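Local atomic coordinates of putative mandelate racemase (Zymomonas mobilis, PDB entry 2OX4), a protein that binds magnesium in the barrel domain of an enolase-superfamily fold and is probably a lyase, perhaps a dehydratase, related to mandelate racemase. Residues I237-E242 with V286-L291; R250-A255 with L276-D281. One frame throughout, in Å; residues are numbered along the deposited sequence.

Interaction 1: I237-E242 with V286-L291. With MG (magnesium ion), chain O.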
ATOM      1  N   ILE C 237     -12.260 -22.396  20.468  1.00 13.54           N
ATOM      2  CA  ILE C 237     -12.455 -21.179  21.249  1.00 11.42           C
ATOM      3  C   ILE C 237     -13.378 -20.250  20.468  1.00 13.59           C
ATOM      4  O   ILE C 237     -13.155 -19.999  19.290  1.00 10.46           O
ATOM      5  CB  ILE C 237     -11.081 -20.504  21.541  1.00 14.78           C
ATOM      6  CG1 ILE C 237     -10.147 -21.492  22.251  1.00 17.32           C
ATOM      7  CG2 ILE C 237     -11.237 -19.197  22.327  1.00 12.69           C
ATOM      8  CD1 ILE C 237     -10.728 -22.079  23.532  1.00 15.34           C
ATOM      9  N   PHE C 238     -14.428 -19.758  21.128  1.00 10.59           N
ATOM     10  CA  PHE C 238     -15.484 -19.000  20.468  1.00  8.96           C
ATOM     11  C   PHE C 238     -14.917 -17.657  19.978  1.00 11.93           C
ATOM     12  O   PHE C 238     -15.031 -17.310  18.804  1.00  8.99           O
ATOM     13  CB  PHE C 238     -16.620 -18.754  21.473  1.00  9.73           C
ATOM     14  CG  PHE C 238     -17.908 -18.322  20.846  1.00 10.33           C
ATOM     15  CD1 PHE C 238     -18.558 -19.136  19.916  1.00 14.43           C
ATOM     16  CD2 PHE C 238     -18.480 -17.108  21.189  1.00 14.21           C
ATOM     17  CE1 PHE C 238     -19.756 -18.742  19.342  1.00 17.78           C
ATOM     18  CE2 PHE C 238     -19.688 -16.691  20.609  1.00 16.02           C
ATOM     19  CZ  PHE C 238     -20.325 -17.506  19.689  1.00 12.54           C
ATOM     20  N   PHE C 239     -14.301 -16.919  20.893  1.00 11.99           N
ATOM     21  CA  PHE C 239     -13.429 -15.809  20.533  1.00 12.08           C
ATOM     22  C   PHE C 239     -12.413 -15.529  21.627  1.00 11.07           C
ATOM     23  O   PHE C 239     -12.486 -16.114  22.709  1.00  8.73           O
ATOM     24  CB  PHE C 239     -14.197 -14.553  20.040  1.00  5.47           C
ATOM     25  CG  PHE C 239     -15.214 -13.974  21.007  1.00  7.47           C
ATOM     26  CD1 PHE C 239     -14.807 -13.207  22.104  1.00  9.12           C
ATOM     27  CD2 PHE C 239     -16.578 -14.121  20.776  1.00 11.44           C
ATOM     28  CE1 PHE C 239     -15.745 -12.630  22.973  1.00 14.24           C
ATOM     29  CE2 PHE C 239     -17.522 -13.552  21.650  1.00 13.65           C
ATOM     30  CZ  PHE C 239     -17.096 -12.809  22.750  1.00 12.48           C
ATOM     31  N   TYR C 240     -11.471 -14.639  21.330  1.00  8.95           N
ATOM     32  CA  TYR C 240     -10.226 -14.495  22.080  1.00  7.84           C
ATOM     33  C   TYR C 240     -10.083 -12.998  22.294  1.00 13.39           C
ATOM     34  O   TYR C 240      -9.906 -12.241  21.321  1.00 13.08           O
ATOM     35  CB  TYR C 240      -9.095 -15.034  21.188  1.00  6.97           C
ATOM     36  CG  TYR C 240      -7.714 -15.228  21.805  1.00  9.26           C
ATOM     37  CD1 TYR C 240      -7.535 -15.459  23.170  1.00 12.40           C
ATOM     38  CD2 TYR C 240      -6.579 -15.227  20.977  1.00  7.86           C
ATOM     39  CE1 TYR C 240      -6.236 -15.654  23.706  1.00 12.69           C
ATOM     40  CE2 TYR C 240      -5.299 -15.416  21.491  1.00 10.93           C
ATOM     41  CZ  TYR C 240      -5.135 -15.630  22.851  1.00 16.14           C
ATOM     42  OH  TYR C 240      -3.867 -15.825  23.338  1.00 12.28           O
ATOM     43  N   GLU C 241     -10.205 -12.574  23.550  1.00 11.83           N
ATOM     44  CA  GLU C 241     -10.506 -11.175  23.900  1.00 10.99           C
ATOM     45  C   GLU C 241      -9.300 -10.441  24.501  1.00 11.24           C
ATOM     46  O   GLU C 241      -8.601 -10.982  25.374  1.00  8.98           O
ATOM     47  CB  GLU C 241     -11.703 -11.103  24.872  1.00  9.09           C
ATOM     48  CG  GLU C 241     -11.845  -9.745  25.562  1.00 12.77           C
ATOM     49  CD  GLU C 241     -13.047  -9.636  26.490  1.00 17.36           C
ATOM     50  OE1 GLU C 241     -13.933 -10.512  26.432  1.00 14.49           O
ATOM     51  OE2 GLU C 241     -13.109  -8.650  27.270  1.00 18.94           O
ATOM     52  N   GLU C 242      -9.087  -9.201  24.041  1.00  7.21           N
ATOM     53  CA  GLU C 242      -8.068  -8.290  24.576  1.00  8.17           C
ATOM     54  C   GLU C 242      -6.688  -8.934  24.695  1.00 10.96           C
ATOM     55  O   GLU C 242      -6.143  -9.090  25.789  1.00 11.78           O
ATOM     56  CB  GLU C 242      -8.512  -7.663  25.896  1.00 11.39           C
ATOM     57  CG  GLU C 242      -9.518  -6.512  25.738  1.00 14.88           C
ATOM     58  CD  GLU C 242      -9.213  -5.360  26.689  1.00 17.00           C
ATOM     59  OE1 GLU C 242      -9.349  -5.562  27.912  1.00 20.21           O
ATOM     60  OE2 GLU C 242      -8.836  -4.260  26.219  1.00 16.58           O
ATOM     61  N   VAL C 286     -15.372  -9.423  16.778  1.00  7.20           N
ATOM     62  CA  VAL C 286     -16.464  -9.094  17.698  1.00 10.37           C
ATOM     63  C   VAL C 286     -16.014  -7.890  18.498  1.00 10.43           C
ATOM     64  O   VAL C 286     -15.057  -7.975  19.267  1.00  9.91           O
ATOM     65  CB  VAL C 286     -16.792 -10.274  18.674  1.00  8.68           C
ATOM     66  CG1 VAL C 286     -17.903  -9.867  19.674  1.00 13.99           C
ATOM     67  CG2 VAL C 286     -17.204 -11.547  17.897  1.00 12.02           C
ATOM     68  N   ILE C 287     -16.650  -6.748  18.274  1.00  7.39           N
ATOM     69  CA  ILE C 287     -16.272  -5.543  19.006  1.00  8.15           C
ATOM     70  C   ILE C 287     -17.036  -5.458  20.312  1.00  6.23           C
ATOM     71  O   ILE C 287     -18.198  -5.885  20.400  1.00  8.79           O
ATOM     72  CB  ILE C 287     -16.494  -4.243  18.202  1.00 12.70           C
ATOM     73  CG1 ILE C 287     -17.927  -4.172  17.658  1.00 11.43           C
ATOM     74  CG2 ILE C 287     -15.421  -4.099  17.081  1.00  9.71           C
ATOM     75  CD1 ILE C 287     -18.379  -2.752  17.343  1.00 14.42           C
ATOM     76  N   GLN C 288     -16.381  -4.896  21.325  1.00  7.56           N
ATOM     77  CA  GLN C 288     -16.940  -4.894  22.672  1.00  9.70           C
ATOM     78  C   GLN C 288     -16.965  -3.507  23.301  1.00  8.74           C
ATOM     79  O   GLN C 288     -16.435  -3.324  24.399  1.00  9.23           O
ATOM     80  CB  GLN C 288     -16.171  -5.881  23.574  1.00  9.06           C
ATOM     81  CG  GLN C 288     -16.138  -7.346  23.053  1.00  9.15           C
ATOM     82  CD  GLN C 288     -15.095  -8.188  23.768  1.00 10.34           C
ATOM     83  OE1 GLN C 288     -13.944  -7.794  23.877  1.00 12.36           O
ATOM     84  NE2 GLN C 288     -15.499  -9.357  24.257  1.00  9.61           N
ATOM     85  N   PRO C 289     -17.609  -2.519  22.633  1.00  9.92           N
ATOM     86  CA  PRO C 289     -17.638  -1.189  23.235  1.00  9.54           C
ATOM     87  C   PRO C 289     -18.445  -1.257  24.531  1.00  9.34           C
ATOM     88  O   PRO C 289     -19.388  -2.061  24.632  1.00  9.49           O
ATOM     89  CB  PRO C 289     -18.398  -0.353  22.196  1.00 11.10           C
ATOM     90  CG  PRO C 289     -19.204  -1.323  21.444  1.00  9.01           C
ATOM     91  CD  PRO C 289     -18.399  -2.577  21.392  1.00 10.65           C
ATOM     92  N   ASP C 290     -18.046  -0.462  25.512  1.00  9.99           N
ATOM     93  CA  ASP C 290     -18.816  -0.264  26.740  1.00 11.23           C
ATOM     94  C   ASP C 290     -19.660   0.995  26.560  1.00 10.56           C
ATOM     95  O   ASP C 290     -19.127   2.066  26.249  1.00  9.48           O
ATOM     96  CB  ASP C 290     -17.840  -0.103  27.921  1.00  9.36           C
ATOM     97  CG  ASP C 290     -18.540  -0.093  29.290  1.00 18.91           C
ATOM     98  OD1 ASP C 290     -19.454   0.720  29.509  1.00 19.76           O
ATOM     99  OD2 ASP C 290     -18.160  -0.898  30.156  1.00 17.19           O
ATOM    100  N   LEU C 291     -20.976   0.885  26.765  1.00 10.63           N
ATOM    101  CA  LEU C 291     -21.852   2.075  26.730  1.00  9.77           C
ATOM    102  C   LEU C 291     -21.322   3.237  27.591  1.00  9.01           C
ATOM    103  O   LEU C 291     -21.420   4.390  27.192  1.00 12.33           O
ATOM    104  CB  LEU C 291     -23.278   1.730  27.162  1.00 12.47           C
ATOM    105  CG  LEU C 291     -24.297   1.242  26.131  1.00 23.41           C
ATOM    106  CD1 LEU C 291     -25.627   1.075  26.833  1.00 21.38           C
ATOM    107  CD2 LEU C 291     -24.465   2.218  25.001  1.00 13.33           C
TER
HETATM  108 MG    MG O 402     -12.626  -7.864  29.144  1.00  8.25          MG
HETATM  109  O   HOH W   1     -10.448  -7.581  28.873  1.00 20.96           O
HETATM  110  O   HOH W   2     -12.269  -7.013  31.320  1.00 27.07           O
HETATM  111  O   HOH W   3     -14.557  -8.077  29.927  1.00 25.01           O
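With CG of Glu241 anti to its backbone N (chi1 165°) and the chain extended beyond, the carboxylate reaches the side-chain amide of Gln288, whose own CG lies beside its backbone N. Gln288 NE2 gives OE1 of Glu241 a weak hydrogen bond of 2.9 Å, bent to 150° at the hydrogen, with carboxylate and amide planes 75° apart. The other oxygen, Glu241 OE2, binds the magnesium ion at 2.1 Å, a site completed by Glu215, Glu267 and three waters. OE1 also forms a salt bridge with Lys166, and NE2 a hydrogen bond with Gln315. Behind this polar end, Phe239 lies inside the barrel: its CD2 meets Val286 CG2 at 3.9 Å, CG1 of the same valine sits over one ring face near the rim, and Phe239 CE1 lies 3.5 Å from Gln288 NE2. A leucine in place of Gln288 would probably leave OE1 of Glu241 without its amide donor and the side-chain oxygen of Gln315 without this donor. Strand 237-241 thus carries a buried metal ligand, and the residue just after strand 286-287 meets it, one carboxylate oxygen given to magnesium and the other met by the Lys166 ammonium and, weakly, by the Gln288 amide, which probably limits rotation of the group.

Interaction 2: R250-A255 with L276-D281; sequences RLLKEA and LPFLED
Lys253 and Asp281 cross at about a right angle, and their contact is made by carbon rather than by charge. The lysine runs out fully extended, its CG anti to the backbone N (chi1 -173°), and lays its methylenes across the aspartate: CD of Lys253 is 3.9 Å from CG of Asp281, and the two CB atoms are 4.0 Å apart. The ammonium continues past the carboxylate, leaving Lys253 NZ 4.8 Å from Asp281 OD2, too far for a direct salt bridge. A water joins them instead, accepting from Lys253 NZ at 3.3 Å and donating to Asp281 OD2 at 3.1 Å. The other carboxylate oxygen, OD1 of Asp281, faces the start of the 250-255 segment, 3.9 Å from CA of Arg250. Deeper in, Leu252 and Phe278 also cross nearly perpendicularly; CD2 of Leu252 approaches the ring obliquely, 3.8 Å from CD1 of Phe278, while Ile284 touches both side chains. Arg250 directs its guanidinium elsewhere, to Glu254 on its own helix and to the backbone oxygen of Leu279 of a neighbouring subunit. The contact therefore joins two successive outer helices of the barrel domain through an interface that is apolar on the inner side and water-bridged on the partly exposed outer side, where the opposite charges of Lys253 and Asp281 probably still attract each other across the solvent molecule.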
ATOM      1  N   ARG C 250      -2.505  -1.344  14.574  1.00  8.09           N
ATOM      2  CA  ARG C 250      -1.877  -2.216  13.576  1.00 14.67           C
ATOM      3  C   ARG C 250      -1.352  -3.542  14.139  1.00 12.58           C
ATOM      4  O   ARG C 250      -1.341  -4.540  13.439  1.00 11.42           O
ATOM      5  CB  ARG C 250      -0.752  -1.501  12.799  1.00 16.20           C
ATOM      6  CG  ARG C 250      -0.237  -2.297  11.591  1.00 27.57           C
ATOM      7  CD  ARG C 250       0.935  -1.613  10.895  1.00 25.93           C
ATOM      8  NE  ARG C 250       2.085  -1.434  11.783  1.00 48.75           N
ATOM      9  CZ  ARG C 250       3.150  -2.231  11.824  1.00 49.39           C
ATOM     10  NH1 ARG C 250       4.137  -1.966  12.675  1.00 29.77           N
ATOM     11  NH2 ARG C 250       3.240  -3.289  11.022  1.00 28.26           N
ATOM     12  N   LEU C 251      -0.944  -3.555  15.406  1.00  8.83           N
ATOM     13  CA  LEU C 251      -0.441  -4.785  16.005  1.00 12.42           C
ATOM     14  C   LEU C 251      -1.483  -5.896  16.029  1.00 11.90           C
ATOM     15  O   LEU C 251      -1.127  -7.062  15.893  1.00  8.55           O
ATOM     16  CB  LEU C 251       0.124  -4.545  17.408  1.00 12.25           C
ATOM     17  CG  LEU C 251       1.307  -3.577  17.452  1.00  7.43           C
ATOM     18  CD1 LEU C 251       1.725  -3.349  18.908  1.00  9.57           C
ATOM     19  CD2 LEU C 251       2.486  -4.061  16.590  1.00 10.05           C
ATOM     20  N   LEU C 252      -2.761  -5.542  16.172  1.00  9.53           N
ATOM     21  CA  LEU C 252      -3.811  -6.571  16.136  1.00 10.24           C
ATOM     22  C   LEU C 252      -3.959  -7.190  14.748  1.00 11.32           C
ATOM     23  O   LEU C 252      -4.192  -8.393  14.623  1.00  9.44           O
ATOM     24  CB  LEU C 252      -5.144  -6.037  16.665  1.00  9.76           C
ATOM     25  CG  LEU C 252      -6.135  -7.116  17.127  1.00 10.88           C
ATOM     26  CD1 LEU C 252      -5.594  -7.831  18.366  1.00 13.89           C
ATOM     27  CD2 LEU C 252      -7.462  -6.461  17.457  1.00 11.86           C
ATOM     28  N   LYS C 253      -3.787  -6.384  13.703  1.00  6.67           N
ATOM     29  CA  LYS C 253      -3.706  -6.931  12.345  1.00  8.86           C
ATOM     30  C   LYS C 253      -2.550  -7.942  12.205  1.00  9.99           C
ATOM     31  O   LYS C 253      -2.718  -9.029  11.619  1.00  9.16           O
ATOM     32  CB  LYS C 253      -3.579  -5.800  11.311  1.00 12.50           C
ATOM     33  CG  LYS C 253      -3.669  -6.270   9.868  1.00 12.33           C
ATOM     34  CD  LYS C 253      -3.336  -5.166   8.895  1.00 20.82           C
ATOM     35  CE  LYS C 253      -3.373  -5.706   7.472  1.00 23.13           C
ATOM     36  NZ  LYS C 253      -2.798  -4.746   6.499  1.00 35.46           N
ATOM     37  N   GLU C 254      -1.382  -7.591  12.747  1.00  9.73           N
ATOM     38  CA  GLU C 254      -0.229  -8.504  12.748  1.00  8.54           C
ATOM     39  C   GLU C 254      -0.517  -9.790  13.524  1.00 11.00           C
ATOM     40  O   GLU C 254      -0.182 -10.886  13.057  1.00 14.21           O
ATOM     41  CB  GLU C 254       1.016  -7.815  13.305  1.00 10.77           C
ATOM     42  CG  GLU C 254       1.373  -6.518  12.596  1.00 11.28           C
ATOM     43  CD  GLU C 254       1.836  -6.692  11.149  1.00 27.22           C
ATOM     44  OE1 GLU C 254       1.904  -5.665  10.441  1.00 26.21           O
ATOM     45  OE2 GLU C 254       2.142  -7.828  10.718  1.00 17.45           O
ATOM     46  N   ALA C 255      -1.152  -9.658  14.692  1.00 10.21           N
ATOM     47  CA  ALA C 255      -1.579 -10.821  15.483  1.00 12.54           C
ATOM     48  C   ALA C 255      -2.499 -11.735  14.671  1.00 12.75           C
ATOM     49  O   ALA C 255      -2.315 -12.964  14.653  1.00 13.71           O
ATOM     50  CB  ALA C 255      -2.276 -10.371  16.777  1.00 11.16           C
ATOM     51  N   LEU C 276     -12.317   2.864  14.314  1.00  7.02           N
ATOM     52  CA  LEU C 276     -12.007   3.015  12.889  1.00  7.54           C
ATOM     53  C   LEU C 276     -10.790   2.213  12.386  1.00  6.09           C
ATOM     54  O   LEU C 276     -10.939   1.430  11.458  1.00  7.47           O
ATOM     55  CB  LEU C 276     -11.928   4.494  12.480  1.00  7.55           C
ATOM     56  CG  LEU C 276     -11.460   4.757  11.035  1.00 15.37           C
ATOM     57  CD1 LEU C 276     -12.490   4.287  10.017  1.00 10.51           C
ATOM     58  CD2 LEU C 276     -11.128   6.235  10.827  1.00 12.65           C
ATOM     59  N   PRO C 277      -9.601   2.392  12.994  1.00  8.69           N
ATOM     60  CA  PRO C 277      -8.440   1.662  12.486  1.00  8.87           C
ATOM     61  C   PRO C 277      -8.580   0.137  12.527  1.00  8.97           C
ATOM     62  O   PRO C 277      -8.091  -0.535  11.628  1.00  9.72           O
ATOM     63  CB  PRO C 277      -7.311   2.105  13.421  1.00  9.31           C
ATOM     64  CG  PRO C 277      -7.980   2.646  14.617  1.00 10.92           C
ATOM     65  CD  PRO C 277      -9.221   3.274  14.115  1.00 10.44           C
ATOM     66  N   PHE C 278      -9.237  -0.386  13.564  1.00  7.65           N
ATOM     67  CA  PHE C 278      -9.457  -1.827  13.704  1.00  8.41           C
ATOM     68  C   PHE C 278     -10.417  -2.341  12.642  1.00  9.75           C
ATOM     69  O   PHE C 278     -10.278  -3.464  12.160  1.00 11.05           O
ATOM     70  CB  PHE C 278     -10.006  -2.149  15.099  1.00  7.31           C
ATOM     71  CG  PHE C 278      -9.036  -1.860  16.204  1.00  8.40           C
ATOM     72  CD1 PHE C 278      -8.045  -2.790  16.549  1.00 13.23           C
ATOM     73  CD2 PHE C 278      -9.088  -0.652  16.885  1.00  7.98           C
ATOM     74  CE1 PHE C 278      -7.126  -2.511  17.557  1.00 12.99           C
ATOM     75  CE2 PHE C 278      -8.171  -0.366  17.907  1.00  8.31           C
ATOM     76  CZ  PHE C 278      -7.194  -1.304  18.243  1.00 11.51           C
ATOM     77  N   LEU C 279     -11.383  -1.503  12.279  1.00  8.30           N
ATOM     78  CA  LEU C 279     -12.312  -1.816  11.192  1.00  9.10           C
ATOM     79  C   LEU C 279     -11.644  -1.738   9.808  1.00  8.46           C
ATOM     80  O   LEU C 279     -11.817  -2.634   8.981  1.00 11.43           O
ATOM     81  CB  LEU C 279     -13.540  -0.901  11.281  1.00  9.49           C
ATOM     82  CG  LEU C 279     -14.452  -1.108  12.508  1.00  8.64           C
ATOM     83  CD1 LEU C 279     -15.619  -0.145  12.469  1.00 15.23           C
ATOM     84  CD2 LEU C 279     -14.952  -2.553  12.638  1.00 13.85           C
ATOM     85  N   GLU C 280     -10.860  -0.686   9.571  1.00  9.72           N
ATOM     86  CA  GLU C 280     -10.052  -0.579   8.349  1.00 12.60           C
ATOM     87  C   GLU C 280      -9.142  -1.804   8.143  1.00 17.29           C
ATOM     88  O   GLU C 280      -9.062  -2.340   7.039  1.00 14.28           O
ATOM     89  CB  GLU C 280      -9.193   0.686   8.374  1.00 13.54           C
ATOM     90  CG  GLU C 280      -9.973   1.988   8.244  1.00 17.79           C
ATOM     91  CD  GLU C 280      -9.093   3.224   8.493  1.00 26.24           C
ATOM     92  OE1 GLU C 280      -8.116   3.131   9.274  1.00 45.29           O
ATOM     93  OE2 GLU C 280      -9.378   4.289   7.909  1.00 38.28           O
ATOM     94  N   ASP C 281      -8.493  -2.257   9.214  1.00 10.86           N
ATOM     95  CA  ASP C 281      -7.621  -3.436   9.154  1.00 10.57           C
ATOM     96  C   ASP C 281      -8.395  -4.751   9.191  1.00 13.67           C
ATOM     97  O   ASP C 281      -7.798  -5.831   9.013  1.00 12.63           O
ATOM     98  CB  ASP C 281      -6.673  -3.449  10.341  1.00  9.39           C
ATOM     99  CG  ASP C 281      -5.617  -2.368  10.265  1.00 16.32           C
ATOM    100  OD1 ASP C 281      -4.999  -2.109  11.308  1.00 14.75           O
ATOM    101  OD2 ASP C 281      -5.398  -1.790   9.181  1.00 15.90           O
TER
HETATM  102  O   HOH W   4      -5.458  -2.891   6.269  1.00 43.67           O

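Followed from its N-terminal side, the chain reaches strand 237-241 well into the barrel domain and then enters helix 250-258, where interaction 2 begins. It continues through strand 263-265 into helix 271-280, and there interaction 2 closes the shorter loop, helix against helix. Strand 286-287 follows, and its return to 237-242 closes interaction 1, so that the helix contact is nested wholly within the loop of the strand contact. Strand 263-265 lies between 237-241 and 286-287 and pairs in parallel with both. Together the contacts tie successive beta-alpha units of the barrel at two levels, interior and outer helical layer, with centres 14 Å apart and no direct touch.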